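Local atomic coordinates of CytC3 (PDB entry 3GJA), a protein that is a nonheme iron halogenase of the cupin clan, probably chlorinating a carrier-bound aliphatic amino acid with the help of 2-oxoglutarate. Residues Ile94-Arg102 against Tyr286-Glu296; Lys108-Gln119 against Thr238-Lys249. All coordinates share one frame; numbering follows the deposited sequence.

In the fold
The chain starts with helices and strand 25-30, and helix 84-94 leads into strand 98-108. The first part of that strand enters contact 1, and its last residue opens contact 2. Strand 115-116 follows and pairs with strand 240-242, so contact 2 closes a loop of 118 residues. The chain returns through strand 253-262, beside strand 98-108. Strand 289-290 comes last and closes the wider loop of contact 1, so contact 2 falls within it. Contact 1 finishes one edge of the main sheet. Contact 2 ties the chain after strand 98-108 to strand 240-242, which pairs with strand 163-165 in a small second sheet. Their centres are about 31 Å apart, on opposite sides of the chain's centre.

Contact 1: Ile94-Arg102 against Tyr286-Glu296; sequences IGRNLLCWR and YGAVLTSGVDE. With ACT (acetate ion), chain C.
L99 and C100 pair with L290 and V289 in a short antiparallel strand contact. Strand 289-290 lies beside strand 98-108 and adds an edge strand to the main antiparallel sheet of the cupin-type barrel. C100 and V289 are the hydrogen-bonded pair, with C100 N to V289 O at 2.7 Å and V289 N to C100 O at 3.0 Å. Their side chains both meet I81 of helix 75-82. L99 and L290 are the non-hydrogen-bonded pair, and L99 CG rests 3.9 Å from A288 CB. T291 N extends the pairing to L98 O.

S292 OG donates to R96 O, a doubtfully short bond. N97 OD1 accepts from V294 N at 2.8 Å, with the donor 37° out of the amide's carbonyl plane. The N97 amide folds beside its backbone N (chi1 -66°), which sets OD1 against G293; a side chain there would collide with it. Water links N97 ND2 to E296 OE1, weakly on the E296 side. With an alanine at N97, V294 N would probably lose its acceptor and the loop through G293 would be less firmly held. At the other end, Y286 OH donates to W101 O at 2.7 Å, while W101 NE1 bonds to T146. R102 NH1 donates to the acetate O at 2.8 Å, near the guanidinium plane; that ion is probably from the crystallisation liquor. Backbone and neutral groups carry the strand pairing, so it probably depends little on ionisation.

Contact 2: Lys108-Gln119 against Thr238-Lys249; sequences KYQGDEGTDWHQ and TMHASLPHTGSK
T115 and S242 form one antiparallel hydrogen-bonded pair, and H118 and H240 form another. T115 N bonds to S242 O at 2.8 Å, and S242 N bonds back to T115 O. H118 N bonds to H240 O at 2.9 Å, and H240 N returns to H118 O. Between the pairs the register slips by one residue, a beta bulge in which D116 and W117 face A241 alone. H245 N bonds almost straight to D112 O, and G111 N to H245 O. These two bonds tie H245 to the type II turn Y109-D112, which D112 N to Y109 O and Y109 N to D112 OD2 close.

Among ring contacts, A241 CB sits over one face of W117, 3.8 Å from the centroid of its six-membered ring. Pairing puts the H118 and H240 side chains on one face. With chi1 70° and 80° the imidazoles turn inward until H118 NE2 and H240 CE1 are 3.5 Å apart, their planes oblique at 49°. H118 ND1 donates to D116 O and H240 ND1 to T238 O, which fixes how each ring is turned. Two histidines on paired strands are consistent with the two-histidine iron site of this halogenase family, though no iron is bound here. H245 takes Q110 CA over its face in a CH-pi contact, 3.5 Å from the ring centroid. G247 N and D251 O grip the two nitrogens of this ring.

Among the lysines, K108 NZ meets L243 O at 2.7 Å, nearly along the C=O axis, and also reaches G161 O. K249 NZ reaches Q110 OE1 at 2.7 Å, from above the amide plane.

Contact 1: Ile94-Arg102 against Tyr286-Glu296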
loop_
_atom_site.group_PDB
_atom_site.type_symbol
_atom_site.label_atom_id
_atom_site.label_comp_id
_atom_site.label_asym_id
_atom_site.label_seq_id
_atom_site.Cartn_x
_atom_site.Cartn_y
_atom_site.Cartn_z
ATOM N N ILE A 94 -1.196 2.023 -13.902
ATOM C CA ILE A 94 -2.510 2.646 -13.852
ATOM C C ILE A 94 -2.551 4.143 -14.161
ATOM O O ILE A 94 -3.563 4.800 -13.905
ATOM C CB ILE A 94 -3.172 2.390 -12.483
ATOM C CG1 ILE A 94 -2.288 2.930 -11.358
ATOM C CG2 ILE A 94 -3.390 0.889 -12.291
ATOM C CD1 ILE A 94 -2.943 2.870 -9.991
ATOM N N GLY A 95 -1.459 4.683 -14.700
ATOM C CA GLY A 95 -1.445 6.093 -15.056
ATOM C C GLY A 95 -0.579 7.007 -14.213
ATOM O O GLY A 95 -0.372 6.757 -13.026
ATOM N N ARG A 96 -0.085 8.082 -14.826
ATOM C CA ARG A 96 0.775 9.034 -14.128
ATOM C C ARG A 96 0.069 10.009 -13.196
ATOM O O ARG A 96 0.722 10.694 -12.418
ATOM C CB ARG A 96 1.636 9.807 -15.122
ATOM C CG ARG A 96 2.919 9.088 -15.491
ATOM C CD ARG A 96 2.641 7.803 -16.238
ATOM N NE ARG A 96 3.878 7.122 -16.613
ATOM C CZ ARG A 96 3.938 6.083 -17.443
ATOM N NH1 ARG A 96 2.827 5.600 -17.992
ATOM N NH2 ARG A 96 5.109 5.525 -17.723
ATOM N N ASN A 97 -1.253 10.094 -13.275
ATOM C CA ASN A 97 -1.975 10.969 -12.361
ATOM C C ASN A 97 -2.309 10.065 -11.176
ATOM O O ASN A 97 -3.428 9.573 -11.052
ATOM C CB ASN A 97 -3.243 11.525 -13.022
ATOM C CG ASN A 97 -2.929 12.453 -14.191
ATOM O OD1 ASN A 97 -2.018 13.282 -14.117
ATOM N ND2 ASN A 97 -3.691 12.325 -15.272
ATOM N N LEU A 98 -1.309 9.858 -10.315
ATOM C CA LEU A 98 -1.407 8.969 -9.157
ATOM C C LEU A 98 -1.730 9.532 -7.789
ATOM O O LEU A 98 -1.158 10.530 -7.354
ATOM C CB LEU A 98 -0.111 8.182 -9.001
ATOM C CG LEU A 98 0.093 6.862 -9.726
ATOM C CD1 LEU A 98 1.434 6.280 -9.280
ATOM C CD2 LEU A 98 -1.048 5.905 -9.401
ATOM N N LEU A 99 -2.602 8.813 -7.093
ATOM C CA LEU A 99 -3.037 9.148 -5.745
ATOM C C LEU A 99 -2.641 8.018 -4.774
ATOM O O LEU A 99 -2.888 6.841 -5.053
ATOM C CB LEU A 99 -4.557 9.287 -5.732
ATOM C CG LEU A 99 -5.270 10.589 -5.373
ATOM C CD1 LEU A 99 -4.585 11.793 -5.995
ATOM C CD2 LEU A 99 -6.728 10.470 -5.838
ATOM N N CYS A 100 -1.998 8.371 -3.662
ATOM C CA CYS A 100 -1.660 7.391 -2.635
ATOM C C CYS A 100 -2.716 7.667 -1.580
ATOM O O CYS A 100 -2.653 8.678 -0.883
ATOM C CB CYS A 100 -0.274 7.629 -2.034
ATOM S SG CYS A 100 0.079 6.511 -0.624
ATOM N N TRP A 101 -3.698 6.779 -1.462
ATOM C CA TRP A 101 -4.773 7.011 -0.510
ATOM C C TRP A 101 -4.604 6.312 0.834
ATOM O O TRP A 101 -5.401 6.518 1.750
ATOM C CB TRP A 101 -6.101 6.602 -1.134
ATOM C CG TRP A 101 -6.223 5.135 -1.297
ATOM C CD1 TRP A 101 -5.656 4.366 -2.270
ATOM C CD2 TRP A 101 -6.924 4.243 -0.431
ATOM N NE1 TRP A 101 -5.964 3.045 -2.062
ATOM C CE2 TRP A 101 -6.740 2.942 -0.937
ATOM C CE3 TRP A 101 -7.692 4.417 0.729
ATOM C CZ2 TRP A 101 -7.297 1.816 -0.323
ATOM C CZ3 TRP A 101 -8.246 3.295 1.339
ATOM C CH2 TRP A 101 -8.044 2.012 0.810
ATOM N N ARG A 102 -3.579 5.479 0.953
ATOM C CA ARG A 102 -3.336 4.783 2.209
ATOM C C ARG A 102 -1.999 4.047 2.290
ATOM O O ARG A 102 -1.406 3.675 1.273
ATOM C CB ARG A 102 -4.457 3.786 2.483
ATOM C CG ARG A 102 -4.169 2.862 3.667
ATOM C CD ARG A 102 -5.295 1.883 3.911
ATOM N NE ARG A 102 -6.492 2.536 4.423
ATOM C CZ ARG A 102 -7.607 1.885 4.733
ATOM N NH1 ARG A 102 -7.661 0.572 4.576
ATOM N NH2 ARG A 102 -8.660 2.539 5.204
ATOM N N TYR A 286 -7.574 13.568 7.179
ATOM C CA TYR A 286 -7.146 12.665 6.124
ATOM C C TYR A 286 -7.068 13.373 4.788
ATOM O O TYR A 286 -7.786 14.341 4.537
ATOM C CB TYR A 286 -8.101 11.478 5.959
ATOM C CG TYR A 286 -7.798 10.683 4.700
ATOM C CD1 TYR A 286 -6.757 9.749 4.671
ATOM C CD2 TYR A 286 -8.480 10.939 3.507
ATOM C CE1 TYR A 286 -6.397 9.095 3.488
ATOM C CE2 TYR A 286 -8.127 10.293 2.317
ATOM C CZ TYR A 286 -7.079 9.372 2.315
ATOM O OH TYR A 286 -6.703 8.743 1.136
ATOM N N GLY A 287 -6.200 12.863 3.924
ATOM C CA GLY A 287 -6.061 13.410 2.597
ATOM C C GLY A 287 -5.342 12.410 1.723
ATOM O O GLY A 287 -4.456 11.702 2.190
ATOM N N ALA A 288 -5.746 12.320 0.464
ATOM C CA ALA A 288 -5.077 11.438 -0.475
ATOM C C ALA A 288 -3.902 12.275 -0.991
ATOM O O ALA A 288 -3.978 13.505 -1.033
ATOM C CB ALA A 288 -6.014 11.064 -1.619
ATOM N N VAL A 289 -2.813 11.618 -1.367
ATOM C CA VAL A 289 -1.639 12.329 -1.850
ATOM C C VAL A 289 -1.441 12.157 -3.344
ATOM O O VAL A 289 -1.373 11.034 -3.846
ATOM C CB VAL A 289 -0.361 11.841 -1.124
ATOM C CG1 VAL A 289 0.878 12.487 -1.744
ATOM C CG2 VAL A 289 -0.446 12.181 0.359
ATOM N N LEU A 290 -1.353 13.280 -4.050
ATOM C CA LEU A 290 -1.130 13.271 -5.491
ATOM C C LEU A 290 0.387 13.141 -5.622
ATOM O O LEU A 290 1.120 14.082 -5.327
ATOM C CB LEU A 290 -1.603 14.596 -6.106
ATOM C CG LEU A 290 -1.985 14.702 -7.591
ATOM C CD1 LEU A 290 -1.263 15.889 -8.200
ATOM C CD2 LEU A 290 -1.654 13.436 -8.340
ATOM N N THR A 291 0.853 11.981 -6.069
ATOM C CA THR A 291 2.284 11.728 -6.177
ATOM C C THR A 291 2.891 12.041 -7.534
ATOM O O THR A 291 4.112 12.054 -7.685
ATOM C CB THR A 291 2.597 10.263 -5.843
ATOM O OG1 THR A 291 2.103 9.417 -6.894
ATOM C CG2 THR A 291 1.932 9.866 -4.539
ATOM N N SER A 292 2.042 12.279 -8.525
ATOM C CA SER A 292 2.516 12.581 -9.866
ATOM C C SER A 292 1.368 13.102 -10.716
ATOM O O SER A 292 0.203 12.945 -10.356
ATOM C CB SER A 292 3.101 11.326 -10.501
ATOM O OG SER A 292 2.170 10.267 -10.429
ATOM N N GLY A 293 1.698 13.716 -11.847
ATOM C CA GLY A 293 0.660 14.253 -12.711
ATOM C C GLY A 293 -0.127 15.385 -12.072
ATOM O O GLY A 293 0.422 16.191 -11.320
ATOM N N VAL A 294 -1.422 15.438 -12.361
ATOM C CA VAL A 294 -2.296 16.479 -11.829
ATOM C C VAL A 294 -3.638 15.866 -11.494
ATOM O O VAL A 294 -3.944 14.760 -11.933
ATOM C CB VAL A 294 -2.569 17.589 -12.868
ATOM C CG1 VAL A 294 -1.296 18.363 -13.178
ATOM C CG2 VAL A 294 -3.153 16.961 -14.138
ATOM N N ASP A 295 -4.446 16.603 -10.739
ATOM C CA ASP A 295 -5.766 16.129 -10.350
ATOM C C ASP A 295 -6.851 16.975 -11.000
ATOM O O ASP A 295 -7.152 18.078 -10.545
ATOM C CB ASP A 295 -5.916 16.162 -8.826
ATOM C CG ASP A 295 -7.308 15.759 -8.369
ATOM O OD1 ASP A 295 -8.017 15.095 -9.152
ATOM O OD2 ASP A 295 -7.690 16.100 -7.228
ATOM N N GLU A 296 -7.429 16.437 -12.071
ATOM C CA GLU A 296 -8.485 17.106 -12.822
ATOM C C GLU A 296 -9.853 16.838 -12.222
ATOM O O GLU A 296 -10.862 17.164 -12.841
ATOM C CB GLU A 296 -8.503 16.606 -14.268
ATOM C CG GLU A 296 -7.220 16.815 -15.034
ATOM C CD GLU A 296 -7.084 15.840 -16.188
ATOM O OE1 GLU A 296 -6.816 14.645 -15.920
ATOM O OE2 GLU A 296 -7.251 16.263 -17.358
HETATM C C ACT C . -10.374 -1.265 6.547
HETATM O O ACT C . -9.487 -1.253 5.532
HETATM O OXT ACT C . -11.009 -2.271 6.787
HETATM C CH3 ACT C . -10.579 -0.029 7.385
HETATM O O HOH W 1 -4.054 14.321 -17.365
HETATM O O HOH W 2 -2.988 9.559 1.718
#

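Contact 2: Lys108-Gln119 against Thr238-Lys249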
loop_
_atom_site.group_PDB
_atom_site.type_symbol
_atom_site.label_atom_id
_atom_site.label_comp_id
_atom_site.label_asym_id
_atom_site.label_seq_id
_atom_site.Cartn_x
_atom_site.Cartn_y
_atom_site.Cartn_z
ATOM N N LYS A 108 4.878 -9.433 11.312
ATOM C CA LYS A 108 4.652 -10.864 11.428
ATOM C C LYS A 108 5.664 -11.359 12.444
ATOM O O LYS A 108 6.859 -11.099 12.318
ATOM C CB LYS A 108 4.835 -11.575 10.084
ATOM C CG LYS A 108 4.214 -12.960 10.081
ATOM C CD LYS A 108 3.712 -13.328 8.707
ATOM C CE LYS A 108 2.856 -14.577 8.747
ATOM N NZ LYS A 108 2.325 -14.876 7.387
ATOM N N TYR A 109 5.177 -12.059 13.458
ATOM C CA TYR A 109 6.035 -12.545 14.523
ATOM C C TYR A 109 5.946 -14.054 14.660
ATOM O O TYR A 109 5.000 -14.679 14.173
ATOM C CB TYR A 109 5.626 -11.878 15.839
ATOM C CG TYR A 109 5.685 -10.366 15.775
ATOM C CD1 TYR A 109 6.912 -9.711 15.682
ATOM C CD2 TYR A 109 4.518 -9.590 15.769
ATOM C CE1 TYR A 109 6.992 -8.318 15.582
ATOM C CE2 TYR A 109 4.583 -8.192 15.671
ATOM C CZ TYR A 109 5.829 -7.565 15.576
ATOM O OH TYR A 109 5.942 -6.195 15.467
ATOM N N GLN A 110 6.937 -14.623 15.336
ATOM C CA GLN A 110 7.010 -16.059 15.564
ATOM C C GLN A 110 5.682 -16.555 16.134
ATOM O O GLN A 110 5.125 -15.961 17.053
ATOM C CB GLN A 110 8.175 -16.352 16.520
ATOM C CG GLN A 110 8.489 -17.822 16.764
ATOM C CD GLN A 110 7.557 -18.453 17.773
ATOM O OE1 GLN A 110 7.176 -17.822 18.761
ATOM N NE2 GLN A 110 7.196 -19.712 17.541
ATOM N N GLY A 111 5.159 -17.630 15.555
ATOM C CA GLY A 111 3.902 -18.178 16.022
ATOM C C GLY A 111 2.733 -17.823 15.125
ATOM O O GLY A 111 1.748 -18.556 15.080
ATOM N N ASP A 112 2.826 -16.703 14.416
ATOM C CA ASP A 112 1.746 -16.293 13.531
ATOM C C ASP A 112 1.538 -17.376 12.489
ATOM O O ASP A 112 2.491 -17.915 11.931
ATOM C CB ASP A 112 2.063 -14.953 12.844
ATOM C CG ASP A 112 2.004 -13.764 13.808
ATOM O OD1 ASP A 112 1.650 -13.963 14.996
ATOM O OD2 ASP A 112 2.310 -12.626 13.384
ATOM N N GLU A 113 0.282 -17.711 12.245
ATOM C CA GLU A 113 -0.044 -18.732 11.268
ATOM C C GLU A 113 -0.087 -18.084 9.899
ATOM O O GLU A 113 -0.118 -16.857 9.784
ATOM C CB GLU A 113 -1.398 -19.362 11.603
ATOM C CG GLU A 113 -1.391 -20.161 12.896
ATOM C CD GLU A 113 -2.776 -20.616 13.305
ATOM O OE1 GLU A 113 -3.608 -19.748 13.654
ATOM O OE2 GLU A 113 -3.035 -21.838 13.274
ATOM N N GLY A 114 -0.072 -18.902 8.857
ATOM C CA GLY A 114 -0.125 -18.340 7.524
ATOM C C GLY A 114 -1.565 -18.037 7.182
ATOM O O GLY A 114 -2.411 -17.903 8.067
ATOM N N THR A 115 -1.841 -17.919 5.894
ATOM C CA THR A 115 -3.186 -17.668 5.420
ATOM C C THR A 115 -3.358 -18.530 4.188
ATOM O O THR A 115 -2.397 -18.784 3.465
ATOM C CB THR A 115 -3.390 -16.194 5.046
ATOM O OG1 THR A 115 -3.293 -15.386 6.225
ATOM C CG2 THR A 115 -4.759 -15.993 4.451
ATOM N N ASP A 116 -4.576 -19.004 3.959
ATOM C CA ASP A 116 -4.839 -19.831 2.792
ATOM C C ASP A 116 -5.080 -18.889 1.616
ATOM O O ASP A 116 -5.229 -17.683 1.809
ATOM C CB ASP A 116 -6.069 -20.707 3.029
ATOM C CG ASP A 116 -6.081 -21.950 2.153
ATOM O OD1 ASP A 116 -5.303 -22.010 1.173
ATOM O OD2 ASP A 116 -6.877 -22.865 2.440
ATOM N N TRP A 117 -5.110 -19.439 0.407
ATOM C CA TRP A 117 -5.327 -18.649 -0.804
ATOM C C TRP A 117 -6.641 -17.874 -0.776
ATOM O O TRP A 117 -7.707 -18.447 -0.549
ATOM C CB TRP A 117 -5.296 -19.561 -2.037
ATOM C CG TRP A 117 -3.950 -20.178 -2.288
ATOM C CD1 TRP A 117 -3.567 -21.458 -2.010
ATOM C CD2 TRP A 117 -2.801 -19.528 -2.845
ATOM N NE1 TRP A 117 -2.248 -21.648 -2.360
ATOM C CE2 TRP A 117 -1.753 -20.479 -2.873
ATOM C CE3 TRP A 117 -2.554 -18.234 -3.320
ATOM C CZ2 TRP A 117 -0.480 -20.177 -3.359
ATOM C CZ3 TRP A 117 -1.284 -17.933 -3.805
ATOM C CH2 TRP A 117 -0.264 -18.904 -3.819
ATOM N N HIS A 118 -6.561 -16.568 -1.024
ATOM C CA HIS A 118 -7.752 -15.721 -1.008
ATOM C C HIS A 118 -7.542 -14.391 -1.725
ATOM O O HIS A 118 -6.424 -14.041 -2.108
ATOM C CB HIS A 118 -8.156 -15.413 0.432
ATOM C CG HIS A 118 -7.199 -14.504 1.138
ATOM N ND1 HIS A 118 -5.934 -14.902 1.518
ATOM C CD2 HIS A 118 -7.306 -13.202 1.496
ATOM C CE1 HIS A 118 -5.305 -13.884 2.079
ATOM N NE2 HIS A 118 -6.114 -12.841 2.078
ATOM N N GLN A 119 -8.632 -13.647 -1.890
ATOM C CA GLN A 119 -8.584 -12.341 -2.531
ATOM C C GLN A 119 -9.105 -11.298 -1.549
ATOM O O GLN A 119 -10.287 -11.309 -1.182
ATOM C CB GLN A 119 -9.446 -12.328 -3.784
ATOM C CG GLN A 119 -9.035 -13.346 -4.806
ATOM C CD GLN A 119 -9.836 -13.234 -6.078
ATOM O OE1 GLN A 119 -9.620 -12.329 -6.886
ATOM N NE2 GLN A 119 -10.779 -14.147 -6.262
ATOM N N THR A 238 -5.434 -9.435 -5.734
ATOM C CA THR A 238 -4.783 -10.554 -6.401
ATOM C C THR A 238 -4.767 -11.788 -5.506
ATOM O O THR A 238 -4.561 -11.695 -4.298
ATOM C CB THR A 238 -3.336 -10.203 -6.794
ATOM O OG1 THR A 238 -3.356 -9.126 -7.738
ATOM C CG2 THR A 238 -2.637 -11.405 -7.413
ATOM N N MET A 239 -4.992 -12.943 -6.112
ATOM C CA MET A 239 -4.995 -14.206 -5.387
ATOM C C MET A 239 -3.676 -14.368 -4.647
ATOM O O MET A 239 -2.612 -14.300 -5.251
ATOM C CB MET A 239 -5.162 -15.366 -6.370
ATOM C CG MET A 239 -5.296 -16.732 -5.716
ATOM S SD MET A 239 -6.813 -16.847 -4.765
ATOM C CE MET A 239 -8.005 -17.008 -6.068
ATOM N N HIS A 240 -3.730 -14.572 -3.339
ATOM C CA HIS A 240 -2.497 -14.763 -2.596
ATOM C C HIS A 240 -2.709 -15.483 -1.276
ATOM O O HIS A 240 -3.835 -15.605 -0.789
ATOM C CB HIS A 240 -1.802 -13.424 -2.334
ATOM C CG HIS A 240 -2.373 -12.664 -1.182
ATOM N ND1 HIS A 240 -3.549 -11.955 -1.267
ATOM C CD2 HIS A 240 -1.930 -12.509 0.089
ATOM C CE1 HIS A 240 -3.808 -11.392 -0.100
ATOM N NE2 HIS A 240 -2.841 -11.712 0.741
ATOM N N ALA A 241 -1.601 -15.951 -0.712
ATOM C CA ALA A 241 -1.593 -16.656 0.559
ATOM C C ALA A 241 -0.350 -16.204 1.316
ATOM O O ALA A 241 0.374 -15.330 0.854
ATOM C CB ALA A 241 -1.546 -18.164 0.319
ATOM N N SER A 242 -0.102 -16.793 2.475
ATOM C CA SER A 242 1.079 -16.442 3.251
ATOM C C SER A 242 1.468 -17.625 4.123
ATOM O O SER A 242 0.617 -18.374 4.594
ATOM C CB SER A 242 0.813 -15.209 4.123
ATOM O OG SER A 242 -0.198 -15.467 5.085
ATOM N N LEU A 243 2.767 -17.788 4.325
ATOM C CA LEU A 243 3.295 -18.881 5.124
ATOM C C LEU A 243 3.257 -18.535 6.606
ATOM O O LEU A 243 3.158 -17.365 6.978
ATOM C CB LEU A 243 4.747 -19.160 4.715
ATOM C CG LEU A 243 5.016 -19.818 3.355
ATOM C CD1 LEU A 243 6.498 -19.722 3.043
ATOM C CD2 LEU A 243 4.580 -21.289 3.374
ATOM N N PRO A 244 3.302 -19.556 7.475
ATOM C CA PRO A 244 3.290 -19.291 8.915
ATOM C C PRO A 244 4.698 -18.838 9.273
ATOM O O PRO A 244 5.628 -19.035 8.494
ATOM C CB PRO A 244 2.962 -20.653 9.514
ATOM C CG PRO A 244 3.616 -21.597 8.554
ATOM C CD PRO A 244 3.219 -21.004 7.210
ATOM N N HIS A 245 4.858 -18.221 10.435
ATOM C CA HIS A 245 6.170 -17.765 10.860
ATOM C C HIS A 245 6.764 -18.851 11.743
ATOM O O HIS A 245 6.329 -19.039 12.876
ATOM C CB HIS A 245 6.047 -16.461 11.646
ATOM C CG HIS A 245 7.362 -15.871 12.051
ATOM N ND1 HIS A 245 8.384 -16.626 12.589
ATOM C CD2 HIS A 245 7.803 -14.590 12.045
ATOM C CE1 HIS A 245 9.397 -15.835 12.897
ATOM N NE2 HIS A 245 9.069 -14.595 12.579
ATOM N N THR A 246 7.764 -19.551 11.219
ATOM C CA THR A 246 8.407 -20.640 11.949
ATOM C C THR A 246 9.858 -20.357 12.321
ATOM O O THR A 246 10.638 -21.294 12.498
ATOM C CB THR A 246 8.383 -21.940 11.111
ATOM O OG1 THR A 246 9.056 -21.709 9.870
ATOM C CG2 THR A 246 6.946 -22.364 10.808
ATOM N N GLY A 247 10.218 -19.078 12.440
ATOM C CA GLY A 247 11.586 -18.704 12.778
ATOM C C GLY A 247 11.807 -18.384 14.243
ATOM O O GLY A 247 11.067 -18.850 15.098
ATOM N N SER A 248 12.827 -17.593 14.550
ATOM C CA SER A 248 13.091 -17.249 15.944
ATOM C C SER A 248 12.192 -16.103 16.396
ATOM O O SER A 248 11.673 -15.351 15.569
ATOM C CB SER A 248 14.557 -16.858 16.137
ATOM O OG SER A 248 14.818 -15.604 15.540
ATOM N N LYS A 249 12.012 -15.977 17.707
ATOM C CA LYS A 249 11.169 -14.929 18.266
ATOM C C LYS A 249 11.720 -13.516 18.069
ATOM O O LYS A 249 10.970 -12.543 18.147
ATOM C CB LYS A 249 10.928 -15.187 19.757
ATOM C CG LYS A 249 10.100 -16.430 20.026
ATOM C CD LYS A 249 9.996 -16.714 21.513
ATOM C CE LYS A 249 9.207 -17.990 21.778
ATOM N NZ LYS A 249 7.778 -17.819 21.408
HETATM O O HOH W 3 0.844 -12.537 6.169
HETATM O O HOH W 4 9.386 -20.899 15.591
HETATM O O HOH W 5 9.366 -13.074 15.979
#